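Local coordinates for protein disulfide oxidoreductase (Xylella fastidiosa, PDB 2REM) that probably exchanges disulfides with substrate proteins in the periplasm, as a DsbA-type oxidoreductase built on the thioredoxin fold, at residues A41-K46 and P157-N162; Q48-R53 and R177-L182; T61-V66 and R145-K150; R76-A81 and G85-S90. All blocks are in the same frame, centred on the assembly; numbering follows the deposited sequence.

Contact 1: A41-K46 and P157-N162; sequences AHFDSK and PTIVVN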
loop_
_atom_site.group_PDB
_atom_site.type_symbol
_atom_site.label_atom_id
_atom_site.label_comp_id
_atom_site.label_asym_id
_atom_site.label_seq_id
_atom_site.Cartn_x
_atom_site.Cartn_y
_atom_site.Cartn_z
ATOM N N ALA A 41 4.430 -8.984 2.681
ATOM C CA ALA A 41 3.989 -9.752 3.838
ATOM C C ALA A 41 4.988 -9.632 4.971
ATOM O O ALA A 41 4.606 -9.455 6.129
ATOM C CB ALA A 41 3.792 -11.221 3.463
ATOM N N HIS A 42 6.268 -9.706 4.618
ATOM C CA HIS A 42 7.341 -9.730 5.608
ATOM C C HIS A 42 7.554 -8.351 6.210
ATOM O O HIS A 42 7.921 -8.219 7.370
ATOM C CB HIS A 42 8.636 -10.237 4.980
ATOM C CG HIS A 42 8.595 -11.681 4.575
ATOM N ND1 HIS A 42 9.508 -12.235 3.703
ATOM C CD2 HIS A 42 7.749 -12.684 4.918
ATOM C CE1 HIS A 42 9.237 -13.518 3.538
ATOM N NE2 HIS A 42 8.167 -13.813 4.258
ATOM N N PHE A 43 7.308 -7.329 5.408
ATOM C CA PHE A 43 7.554 -5.968 5.798
ATOM C C PHE A 43 6.445 -5.431 6.672
ATOM O O PHE A 43 6.664 -4.507 7.447
ATOM C CB PHE A 43 7.630 -5.128 4.529
ATOM C CG PHE A 43 8.032 -3.697 4.735
ATOM C CD1 PHE A 43 8.980 -3.327 5.689
ATOM C CD2 PHE A 43 7.507 -2.720 3.904
ATOM C CE1 PHE A 43 9.377 -1.974 5.825
ATOM C CE2 PHE A 43 7.891 -1.392 4.031
ATOM C CZ PHE A 43 8.827 -1.032 4.998
ATOM N N ASP A 44 5.244 -5.991 6.537
ATOM C CA ASP A 44 4.094 -5.292 7.058
ATOM C C ASP A 44 4.185 -4.987 8.546
ATOM O O ASP A 44 3.876 -3.880 8.965
ATOM C CB ASP A 44 2.787 -5.988 6.721
ATOM C CG ASP A 44 1.597 -5.162 7.157
ATOM O OD1 ASP A 44 1.345 -4.053 6.577
ATOM O OD2 ASP A 44 0.962 -5.602 8.117
ATOM N N SER A 45 4.637 -5.943 9.344
ATOM C CA SER A 45 4.687 -5.718 10.789
ATOM C C SER A 45 5.636 -4.584 11.133
ATOM O O SER A 45 5.300 -3.753 11.974
ATOM C CB SER A 45 5.067 -6.987 11.544
ATOM O OG SER A 45 6.436 -7.264 11.338
ATOM N N LYS A 46 6.812 -4.558 10.492
ATOM C CA LYS A 46 7.792 -3.480 10.706
ATOM C C LYS A 46 7.187 -2.151 10.237
ATOM O O LYS A 46 7.339 -1.123 10.904
ATOM C CB LYS A 46 9.146 -3.740 9.998
ATOM C CG LYS A 46 10.177 -4.504 10.817
ATOM C CD LYS A 46 11.534 -4.659 10.085
ATOM C CE LYS A 46 12.543 -5.488 10.890
ATOM N NZ LYS A 46 12.303 -6.968 10.797
ATOM N N PRO A 157 7.658 -4.086 -1.499
ATOM C CA PRO A 157 6.992 -2.830 -1.172
ATOM C C PRO A 157 7.754 -1.622 -1.698
ATOM O O PRO A 157 8.981 -1.641 -1.789
ATOM C CB PRO A 157 7.041 -2.806 0.359
ATOM C CG PRO A 157 8.254 -3.613 0.705
ATOM C CD PRO A 157 8.203 -4.740 -0.294
ATOM N N THR A 158 7.024 -0.574 -2.011
ATOM C CA THR A 158 7.647 0.678 -2.408
ATOM C C THR A 158 7.041 1.793 -1.582
ATOM O O THR A 158 5.818 1.968 -1.544
ATOM C CB THR A 158 7.441 0.949 -3.903
ATOM O OG1 THR A 158 8.211 0.004 -4.645
ATOM C CG2 THR A 158 7.910 2.351 -4.282
ATOM N N ILE A 159 7.913 2.532 -0.922
ATOM C CA ILE A 159 7.514 3.686 -0.139
ATOM C C ILE A 159 7.673 4.957 -0.980
ATOM O O ILE A 159 8.713 5.151 -1.646
ATOM C CB ILE A 159 8.342 3.811 1.154
ATOM C CG1 ILE A 159 8.179 2.549 2.027
ATOM C CG2 ILE A 159 7.956 5.120 1.889
ATOM C CD1 ILE A 159 6.735 2.290 2.493
ATOM N N VAL A 160 6.625 5.791 -0.967
ATOM C CA VAL A 160 6.606 7.049 -1.688
ATOM C C VAL A 160 6.226 8.167 -0.721
ATOM O O VAL A 160 5.170 8.109 -0.067
ATOM C CB VAL A 160 5.608 7.044 -2.864
ATOM C CG1 VAL A 160 5.748 8.336 -3.716
ATOM C CG2 VAL A 160 5.748 5.791 -3.739
ATOM N N VAL A 161 7.079 9.182 -0.642
ATOM C CA VAL A 161 6.823 10.335 0.223
ATOM C C VAL A 161 6.306 11.494 -0.600
ATOM O O VAL A 161 6.964 11.940 -1.551
ATOM C CB VAL A 161 8.075 10.760 1.024
ATOM C CG1 VAL A 161 7.742 11.906 1.981
ATOM C CG2 VAL A 161 8.622 9.553 1.835
ATOM N N ASN A 162 5.116 11.960 -0.230
ATOM C CA ASN A 162 4.478 13.125 -0.866
ATOM C C ASN A 162 4.330 13.005 -2.376
ATOM O O ASN A 162 4.246 14.019 -3.081
ATOM C CB ASN A 162 5.222 14.419 -0.481
ATOM C CG ASN A 162 4.822 14.926 0.885
ATOM O OD1 ASN A 162 3.891 14.399 1.504
ATOM N ND2 ASN A 162 5.528 15.936 1.376
#

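Contact 2: Q48-R53 and R177-L182; sequences QAWGAR and RITDYL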
loop_
_atom_site.group_PDB
_atom_site.type_symbol
_atom_site.label_atom_id
_atom_site.label_comp_id
_atom_site.label_asym_id
_atom_site.label_seq_id
_atom_site.Cartn_x
_atom_site.Cartn_y
_atom_site.Cartn_z
ATOM N N GLN A 48 3.925 -1.373 9.898
ATOM C CA GLN A 48 2.809 -0.930 10.718
ATOM C C GLN A 48 3.312 -0.320 12.002
ATOM O O GLN A 48 2.793 0.702 12.447
ATOM C CB GLN A 48 1.782 -2.046 10.960
ATOM C CG GLN A 48 1.084 -2.556 9.666
ATOM C CD GLN A 48 0.153 -1.551 8.944
ATOM O OE1 GLN A 48 -0.046 -1.662 7.733
ATOM N NE2 GLN A 48 -0.425 -0.604 9.675
ATOM N N ALA A 49 4.357 -0.913 12.582
ATOM C CA ALA A 49 4.934 -0.372 13.798
ATOM C C ALA A 49 5.469 1.035 13.544
ATOM O O ALA A 49 5.254 1.957 14.353
ATOM C CB ALA A 49 6.042 -1.285 14.324
ATOM N N TRP A 50 6.181 1.177 12.433
ATOM C CA TRP A 50 6.703 2.462 11.992
ATOM C C TRP A 50 5.551 3.466 11.832
ATOM O O TRP A 50 5.619 4.577 12.325
ATOM C CB TRP A 50 7.475 2.286 10.678
ATOM C CG TRP A 50 7.963 3.578 10.096
ATOM C CD1 TRP A 50 9.184 4.156 10.277
ATOM C CD2 TRP A 50 7.226 4.449 9.247
ATOM N NE1 TRP A 50 9.257 5.334 9.570
ATOM C CE2 TRP A 50 8.065 5.537 8.932
ATOM C CE3 TRP A 50 5.930 4.413 8.709
ATOM C CZ2 TRP A 50 7.641 6.593 8.123
ATOM C CZ3 TRP A 50 5.517 5.451 7.906
ATOM C CH2 TRP A 50 6.374 6.532 7.629
ATOM N N GLY A 51 4.479 3.043 11.180
ATOM C CA GLY A 51 3.302 3.895 10.990
ATOM C C GLY A 51 2.762 4.431 12.309
ATOM O O GLY A 51 2.433 5.616 12.424
ATOM N N ALA A 52 2.715 3.567 13.315
ATOM C CA ALA A 52 2.172 3.920 14.630
ATOM C C ALA A 52 3.090 4.858 15.394
ATOM O O ALA A 52 2.649 5.563 16.290
ATOM C CB ALA A 52 1.913 2.666 15.442
ATOM N N ARG A 53 4.371 4.839 15.056
ATOM C CA ARG A 53 5.368 5.701 15.677
ATOM C C ARG A 53 5.389 7.142 15.118
ATOM O O ARG A 53 6.099 7.991 15.652
ATOM C CB ARG A 53 6.762 5.097 15.458
ATOM C CG ARG A 53 7.148 3.996 16.435
ATOM C CD ARG A 53 8.668 3.789 16.479
ATOM N NE ARG A 53 9.323 3.700 15.166
ATOM C CZ ARG A 53 9.395 2.598 14.418
ATOM N NH1 ARG A 53 8.812 1.467 14.800
ATOM N NH2 ARG A 53 10.043 2.631 13.261
ATOM N N ARG A 177 14.508 3.938 7.332
ATOM C CA ARG A 177 15.467 4.988 7.659
ATOM C C ARG A 177 15.455 6.058 6.575
ATOM O O ARG A 177 15.506 7.243 6.868
ATOM C CB ARG A 177 16.879 4.432 7.794
ATOM C CG ARG A 177 17.135 3.635 9.083
ATOM C CD ARG A 177 18.614 3.240 9.159
ATOM N NE ARG A 177 18.777 1.801 9.381
ATOM C CZ ARG A 177 19.274 0.951 8.480
ATOM N NH1 ARG A 177 19.690 1.393 7.297
ATOM N NH2 ARG A 177 19.385 -0.341 8.766
ATOM N N ILE A 178 15.376 5.639 5.317
ATOM C CA ILE A 178 15.383 6.601 4.210
ATOM C C ILE A 178 14.063 7.362 4.245
ATOM O O ILE A 178 14.021 8.573 3.996
ATOM C CB ILE A 178 15.566 5.894 2.837
ATOM C CG1 ILE A 178 16.940 5.224 2.732
ATOM C CG2 ILE A 178 15.293 6.853 1.642
ATOM C CD1 ILE A 178 16.930 4.096 1.689
ATOM N N THR A 179 12.987 6.645 4.550
ATOM C CA THR A 179 11.671 7.259 4.663
ATOM C C THR A 179 11.699 8.322 5.763
ATOM O O THR A 179 11.214 9.438 5.556
ATOM C CB THR A 179 10.586 6.220 4.971
ATOM O OG1 THR A 179 10.594 5.230 3.952
ATOM C CG2 THR A 179 9.207 6.870 5.029
ATOM N N ASP A 180 12.270 7.974 6.916
ATOM C CA ASP A 180 12.428 8.919 8.034
ATOM C C ASP A 180 13.143 10.179 7.588
ATOM O O ASP A 180 12.700 11.292 7.876
ATOM C CB ASP A 180 13.211 8.293 9.187
ATOM C CG ASP A 180 12.407 7.291 9.955
ATOM O OD1 ASP A 180 11.171 7.291 9.833
ATOM O OD2 ASP A 180 13.026 6.508 10.690
ATOM N N TYR A 181 14.268 9.998 6.901
ATOM C CA TYR A 181 15.028 11.137 6.375
ATOM C C TYR A 181 14.157 12.027 5.473
ATOM O O TYR A 181 14.167 13.257 5.618
ATOM C CB TYR A 181 16.291 10.662 5.614
ATOM C CG TYR A 181 16.855 11.717 4.692
ATOM C CD1 TYR A 181 16.485 11.766 3.355
ATOM C CD2 TYR A 181 17.723 12.699 5.179
ATOM C CE1 TYR A 181 16.990 12.747 2.505
ATOM C CE2 TYR A 181 18.220 13.685 4.351
ATOM C CZ TYR A 181 17.843 13.698 3.007
ATOM O OH TYR A 181 18.331 14.665 2.165
ATOM N N LEU A 182 13.436 11.402 4.540
ATOM C CA LEU A 182 12.598 12.137 3.577
ATOM C C LEU A 182 11.426 12.808 4.271
ATOM O O LEU A 182 11.064 13.933 3.917
ATOM C CB LEU A 182 12.049 11.216 2.481
ATOM C CG LEU A 182 13.059 10.577 1.522
ATOM C CD1 LEU A 182 12.333 9.511 0.705
ATOM C CD2 LEU A 182 13.676 11.661 0.629
HETATM O O HOH W 1 12.678 4.032 11.530
#

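Contact 3: T61-V66 and R145-K150; sequences TLVPAV and RAYALK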
loop_
_atom_site.group_PDB
_atom_site.type_symbol
_atom_site.label_atom_id
_atom_site.label_comp_id
_atom_site.label_asym_id
_atom_site.label_seq_id
_atom_site.Cartn_x
_atom_site.Cartn_y
_atom_site.Cartn_z
ATOM N N THR A 61 -0.484 5.772 4.158
ATOM C CA THR A 61 -1.542 5.262 3.308
ATOM C C THR A 61 -1.042 4.045 2.576
ATOM O O THR A 61 0.066 4.044 2.049
ATOM C CB THR A 61 -1.992 6.336 2.311
ATOM O OG1 THR A 61 -2.483 7.448 3.054
ATOM C CG2 THR A 61 -3.086 5.807 1.371
ATOM N N LEU A 62 -1.851 2.995 2.568
ATOM C CA LEU A 62 -1.574 1.835 1.732
ATOM C C LEU A 62 -2.191 2.027 0.382
ATOM O O LEU A 62 -3.362 2.441 0.272
ATOM C CB LEU A 62 -2.149 0.555 2.370
ATOM C CG LEU A 62 -1.603 0.201 3.743
ATOM C CD1 LEU A 62 -2.227 -1.095 4.182
ATOM C CD2 LEU A 62 -0.075 0.098 3.754
ATOM N N VAL A 63 -1.422 1.714 -0.655
ATOM C CA VAL A 63 -1.935 1.737 -2.009
ATOM C C VAL A 63 -1.586 0.386 -2.625
ATOM O O VAL A 63 -0.403 0.017 -2.753
ATOM C CB VAL A 63 -1.369 2.921 -2.866
ATOM C CG1 VAL A 63 -1.812 2.826 -4.366
ATOM C CG2 VAL A 63 -1.792 4.261 -2.272
ATOM N N PRO A 64 -2.623 -0.364 -3.022
ATOM C CA PRO A 64 -2.309 -1.664 -3.563
ATOM C C PRO A 64 -1.692 -1.509 -4.951
ATOM O O PRO A 64 -2.041 -0.570 -5.694
ATOM C CB PRO A 64 -3.674 -2.365 -3.604
ATOM C CG PRO A 64 -4.665 -1.287 -3.744
ATOM C CD PRO A 64 -4.068 -0.059 -3.042
ATOM N N ALA A 65 -0.747 -2.390 -5.259
ATOM C CA ALA A 65 -0.109 -2.474 -6.549
ATOM C C ALA A 65 -1.044 -3.096 -7.585
ATOM O O ALA A 65 -1.431 -4.290 -7.497
ATOM C CB ALA A 65 1.221 -3.279 -6.451
ATOM N N VAL A 66 -1.381 -2.273 -8.570
ATOM C CA VAL A 66 -2.186 -2.696 -9.699
ATOM C C VAL A 66 -1.213 -2.933 -10.824
ATOM O O VAL A 66 -0.959 -2.044 -11.659
ATOM C CB VAL A 66 -3.279 -1.672 -10.057
ATOM C CG1 VAL A 66 -4.052 -2.144 -11.273
ATOM C CG2 VAL A 66 -4.233 -1.510 -8.855
ATOM N N ARG A 145 -4.006 2.421 -9.757
ATOM C CA ARG A 145 -3.309 2.121 -11.004
ATOM C C ARG A 145 -2.624 3.374 -11.545
ATOM O O ARG A 145 -1.441 3.336 -11.890
ATOM C CB ARG A 145 -4.278 1.559 -12.039
ATOM C CG ARG A 145 -3.593 1.142 -13.347
ATOM C CD ARG A 145 -4.525 0.270 -14.161
ATOM N NE ARG A 145 -5.411 1.080 -14.979
ATOM C CZ ARG A 145 -5.098 1.568 -16.174
ATOM N NH1 ARG A 145 -3.907 1.328 -16.722
ATOM N NH2 ARG A 145 -5.988 2.301 -16.831
ATOM N N ALA A 146 -3.370 4.479 -11.610
ATOM C CA ALA A 146 -2.822 5.755 -12.049
ATOM C C ALA A 146 -1.623 6.179 -11.214
ATOM O O ALA A 146 -0.615 6.662 -11.751
ATOM C CB ALA A 146 -3.909 6.849 -12.064
ATOM N N TYR A 147 -1.720 5.961 -9.906
ATOM C CA TYR A 147 -0.633 6.319 -9.013
ATOM C C TYR A 147 0.610 5.467 -9.294
ATOM O O TYR A 147 1.716 6.004 -9.378
ATOM C CB TYR A 147 -1.099 6.223 -7.564
ATOM C CG TYR A 147 -0.105 6.679 -6.542
ATOM C CD1 TYR A 147 0.191 8.035 -6.340
ATOM C CD2 TYR A 147 0.500 5.748 -5.726
ATOM C CE1 TYR A 147 1.106 8.410 -5.338
ATOM C CE2 TYR A 147 1.385 6.102 -4.788
ATOM C CZ TYR A 147 1.699 7.404 -4.584
ATOM O OH TYR A 147 2.619 7.630 -3.580
ATOM N N ALA A 148 0.431 4.160 -9.484
ATOM C CA ALA A 148 1.548 3.313 -9.883
ATOM C C ALA A 148 2.153 3.746 -11.220
ATOM O O ALA A 148 3.391 3.741 -11.356
ATOM C CB ALA A 148 1.155 1.856 -9.909
ATOM N N LEU A 149 1.312 4.141 -12.188
ATOM C CA LEU A 149 1.813 4.639 -13.482
ATOM C C LEU A 149 2.662 5.906 -13.347
ATOM O O LEU A 149 3.652 6.074 -14.052
ATOM C CB LEU A 149 0.678 4.875 -14.491
ATOM C CG LEU A 149 0.108 3.623 -15.182
ATOM C CD1 LEU A 149 -1.111 3.956 -16.054
ATOM C CD2 LEU A 149 1.167 2.928 -16.046
ATOM N N LYS A 150 2.247 6.799 -12.458
ATOM C CA LYS A 150 2.963 8.039 -12.155
ATOM C C LYS A 150 4.255 7.759 -11.368
ATOM O O LYS A 150 5.338 8.266 -11.705
ATOM C CB LYS A 150 2.045 8.911 -11.293
ATOM C CG LYS A 150 2.530 10.327 -11.053
ATOM C CD LYS A 150 1.544 11.285 -11.709
ATOM C CE LYS A 150 1.947 12.736 -11.540
ATOM N NZ LYS A 150 1.617 13.481 -12.787
#

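Contact 4: R76-A81 and G85-S90; sequences RAYLAA and GVAKRS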
loop_
_atom_site.group_PDB
_atom_site.type_symbol
_atom_site.label_atom_id
_atom_site.label_comp_id
_atom_site.label_asym_id
_atom_site.label_seq_id
_atom_site.Cartn_x
_atom_site.Cartn_y
_atom_site.Cartn_z
ATOM N N ARG A 76 -7.904 -5.273 -5.815
ATOM C CA ARG A 76 -9.322 -5.061 -5.692
ATOM C C ARG A 76 -9.851 -5.597 -4.348
ATOM O O ARG A 76 -10.716 -4.969 -3.731
ATOM C CB ARG A 76 -10.028 -5.675 -6.914
ATOM C CG ARG A 76 -11.286 -4.984 -7.302
ATOM C CD ARG A 76 -11.830 -5.574 -8.609
ATOM N NE ARG A 76 -11.087 -5.129 -9.782
ATOM C CZ ARG A 76 -11.250 -3.971 -10.415
ATOM N NH1 ARG A 76 -10.506 -3.729 -11.492
ATOM N NH2 ARG A 76 -12.157 -3.057 -9.992
ATOM N N ALA A 77 -9.318 -6.738 -3.903
ATOM C CA ALA A 77 -9.629 -7.290 -2.591
ATOM C C ALA A 77 -9.333 -6.254 -1.505
ATOM O O ALA A 77 -10.168 -5.972 -0.673
ATOM C CB ALA A 77 -8.828 -8.545 -2.319
ATOM N N TYR A 78 -8.115 -5.727 -1.507
ATOM C CA TYR A 78 -7.755 -4.711 -0.530
ATOM C C TYR A 78 -8.734 -3.551 -0.535
ATOM O O TYR A 78 -9.210 -3.128 0.508
ATOM C CB TYR A 78 -6.335 -4.172 -0.771
ATOM C CG TYR A 78 -6.075 -3.028 0.180
ATOM C CD1 TYR A 78 -5.799 -3.280 1.531
ATOM C CD2 TYR A 78 -6.147 -1.693 -0.266
ATOM C CE1 TYR A 78 -5.611 -2.223 2.433
ATOM C CE2 TYR A 78 -5.949 -0.628 0.616
ATOM C CZ TYR A 78 -5.684 -0.907 1.955
ATOM O OH TYR A 78 -5.482 0.125 2.826
ATOM N N LEU A 79 -8.992 -3.005 -1.720
ATOM C CA LEU A 79 -9.864 -1.847 -1.830
ATOM C C LEU A 79 -11.277 -2.148 -1.353
ATOM O O LEU A 79 -11.852 -1.345 -0.664
ATOM C CB LEU A 79 -9.878 -1.288 -3.264
ATOM C CG LEU A 79 -8.467 -0.815 -3.686
ATOM C CD1 LEU A 79 -8.439 -0.593 -5.169
ATOM C CD2 LEU A 79 -8.033 0.448 -2.955
ATOM N N ALA A 80 -11.832 -3.289 -1.759
ATOM C CA ALA A 80 -13.164 -3.687 -1.290
ATOM C C ALA A 80 -13.153 -3.804 0.245
ATOM O O ALA A 80 -14.041 -3.307 0.913
ATOM C CB ALA A 80 -13.595 -5.013 -1.926
ATOM N N ALA A 81 -12.117 -4.439 0.787
ATOM C CA ALA A 81 -11.979 -4.573 2.245
ATOM C C ALA A 81 -11.957 -3.210 2.898
ATOM O O ALA A 81 -12.574 -2.993 3.933
ATOM C CB ALA A 81 -10.705 -5.311 2.583
ATOM N N GLY A 85 -14.452 -1.398 5.486
ATOM C CA GLY A 85 -13.935 -1.108 6.816
ATOM C C GLY A 85 -13.308 -2.306 7.507
ATOM O O GLY A 85 -13.245 -2.358 8.733
ATOM N N VAL A 86 -12.865 -3.281 6.733
ATOM C CA VAL A 86 -12.269 -4.482 7.301
ATOM C C VAL A 86 -10.840 -4.723 6.807
ATOM O O VAL A 86 -10.254 -5.769 7.076
ATOM C CB VAL A 86 -13.146 -5.762 7.071
ATOM C CG1 VAL A 86 -14.540 -5.603 7.709
ATOM C CG2 VAL A 86 -13.222 -6.126 5.586
ATOM N N ALA A 87 -10.274 -3.761 6.076
ATOM C CA ALA A 87 -8.926 -3.919 5.542
ATOM C C ALA A 87 -7.913 -3.996 6.684
ATOM O O ALA A 87 -7.103 -4.939 6.744
ATOM C CB ALA A 87 -8.582 -2.770 4.582
ATOM N N LYS A 88 -7.965 -3.018 7.595
ATOM C CA LYS A 88 -6.979 -2.960 8.675
ATOM C C LYS A 88 -7.026 -4.235 9.536
ATOM O O LYS A 88 -5.986 -4.766 9.905
ATOM C CB LYS A 88 -7.170 -1.706 9.545
ATOM C CG LYS A 88 -6.914 -0.364 8.802
ATOM C CD LYS A 88 -6.709 0.788 9.788
ATOM C CE LYS A 88 -6.477 2.118 9.038
ATOM N NZ LYS A 88 -7.726 2.527 8.312
ATOM N N ARG A 89 -8.225 -4.714 9.879
ATOM C CA ARG A 89 -8.321 -5.881 10.757
ATOM C C ARG A 89 -7.949 -7.195 10.042
ATOM O O ARG A 89 -7.648 -8.174 10.692
ATOM C CB ARG A 89 -9.737 -6.014 11.313
ATOM C CG ARG A 89 -10.740 -6.129 10.193
ATOM C CD ARG A 89 -12.136 -6.451 10.639
ATOM N NE ARG A 89 -12.586 -5.649 11.753
ATOM C CZ ARG A 89 -13.850 -5.601 12.163
ATOM N NH1 ARG A 89 -14.790 -6.295 11.528
ATOM N NH2 ARG A 89 -14.175 -4.860 13.214
ATOM N N SER A 90 -7.989 -7.212 8.716
ATOM C CA SER A 90 -7.767 -8.467 7.997
ATOM C C SER A 90 -6.415 -8.483 7.262
ATOM O O SER A 90 -6.076 -9.472 6.617
ATOM C CB SER A 90 -8.914 -8.727 7.017
ATOM O OG SER A 90 -8.912 -7.742 6.000
#

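Contact 1: A41-K46 and P157-N162
F43, on helix 38-52, which opens with the CxxC motif, and P157, just ahead of strand 158-161, press their side chains together in a purely apolar contact. The closest approach is 3.4 Å, between F43 CD2 and P157 CG. P157 CB lies almost as near, 3.6 Å from the same F43 CD2, so that CB and CG of the proline bear on the CD2-CE2 side of the phenyl ring, closest at CD2. The proline comes at F43 obliquely. F43 CG is trans to its own backbone N (chi1 -174°), which swings the ring off the helix and toward the strand. A second, lighter contact comes farther along the ring: I159 CD1 reaches F43 CE2 at 4.2 Å, arriving at the ring edge and near its plane.

The backbone carries the distinctive feature. The peptide bond before P157 is cis, and this is the cis-proline loop of the thioredoxin fold, which faces the redox-active cysteines; here the P157 side chain touches the CxxC motif (C37, C40), probably the redox-active pair, whose predicted disulfide is absent from this model. F43, one turn down the same helix, therefore packs against the partner loop of that motif.

On another flank F43 stacks on F172 and touches L176 of helix 172-190, while F43, P157 and I159 all meet E31 on strand 27-33. Backbone bonds tie T158 and V160 to strand 27-33 and I159 to strand 165-167, placing the contact between helix 38-52 and the middle of the sheet.

Contact 2: Q48-R53 and R177-L182
D180 OD1 takes the indole N-H of W50, with NE1 2.7 Å from OD1 and a fairly straight N-H...O angle of 162°. The oxygen sits at the indole edge, 11° out of the ring plane. Ring and carboxylate planes are nearly parallel (18°), the N-H meeting OD1 on its syn side but somewhat above the carboxylate plane. The other oxygen, D180 OD2, accepts a bond from a water at 2.6 Å; that water is also reached weakly by R53 NH2 at 3.4 Å, a weak water link between R53 and D180. The R53 guanidinium folds back, one face over W50 CA.

On the benzene part of the indole the contact turns apolar. T179 CG2 touches CZ2 of W50, 3.5 Å away, approaching at a slant, while T179 OG1 is turned to its own helix and bonded to T175 O. The contact joins helices 38-52 and 172-190, which pack together on one face of the thioredoxin-fold sheet, W50 and T179 both resting on V29 of strand 27-33.

The acid pins one edge of a buried tryptophan and fixes its rotation, and the nearby R53, 5.5 Å from D180 OD2 at its NH2, would probably favour the charged carboxylate without forming a salt bridge.

Contact 3: T61-V66 and R145-K150
From the end of strand 58-64 into the loop that follows, the chain closes on helix 135-151, the CA-CA distance falling from 8.5 Å between V63 and Y147 to 5.1 Å between V66 and R145. V66 makes the closer meeting. Its CG1 lies 3.8 Å from R145 CB and the same distance from R145 CD, so a single methyl is held along the aliphatic run of the arginine, while CG2 turns to the R145 backbone N, 4.0 Å away. R145 can offer that run because its CG stands trans to N (chi1 -176°); the chain then bends at chi3, and the guanidinium goes off to the exposed side, where NE bonds to Q142 OE1 one turn back on the same helix. The arginine thus covers a buried valine with carbon and keeps its charge at the exposed side.

The second touch is looser: V63 CG1 meets Y147 CD2 at 4.0 Å, the side chains crossing at about a right angle. Y147 has two conformers, so this touch is less certain. All of it is apolar packing of the strand (V63) and the loop after it (V66) on helix 135-151.

V63 is bonded through its backbone to E31 and F33 of strand 27-33, and Y147 also touches V30 there. F20 meets the Y147 ring edge to face. Helix 71-83 is met by both parts of the segment, the strand through L62 on Y78 and the loop through V66 on D72 and A75.

Contact 4: R76-A81 and G85-S90
A81 and the start of the next helix meet most tightly at the carbonyl of A81, which takes the backbone N-H of V86. V86 N lies 2.8 Å from A81 O with an N-H...O angle of 164°, the donor tilted out of the carbonyl plane. The methyls crowd in beside it: A81 CB is 3.9 Å from A87 CB, and V86 CG2 rests 4.0 Å from A81 CB. V86 CG2 gets there by standing between its own N and carbonyl carbon, with CG1 trans to the carbonyl carbon (chi1 -60°). A87 CB also reaches Y78 CE1 at 3.7 Å, at a slant to the ring. The small alanines let the two helices come close, CA to CA 4.5 Å between A81 and A87.

This is a tight helix-to-helix turn. G85 ends the first helix in a Schellman motif, its positive phi suited to glycine, and V86 takes the N-cap position of the second. S90 OG holds V86 O at 2.6 Å, tying the first turn of that helix. The other side is looser: G85 is exposed, and K88 and R89 belong to the solvent side of the new helix.

Helices 71-83 and 87-101 belong to the helical domain inserted in the thioredoxin fold, as in DsbA proteins. Y118 of helix 111-119 covers A81, V86 and S90, R76 and L79 face helix 135-151, and Y78, edge to face with F33, carries the turn onto L62 and P64 of strand 58-64.

Overall arrangement
All four contacts are largely buried; contacts 1 and 3 lie near the centre of the chain (about 7 and 8 Å from it, centre to centre), contacts 4 and 2 farther out (about 11 and 14 Å). Contacts 1 and 2 share helix 38-52, touch through I159 and T179, and use the sheet face carrying V29 and E31: contact 1 is wholly apolar, whereas contact 2 adds a buried indole-carboxylate bond with a water at its outer side. Contact 3 uses the face carrying V30, carbon packing again, with an arginine's charge led outward. Contact 4, in the helical domain, relies on backbone capping and small side chains; it touches contact 3 where L79 meets P64.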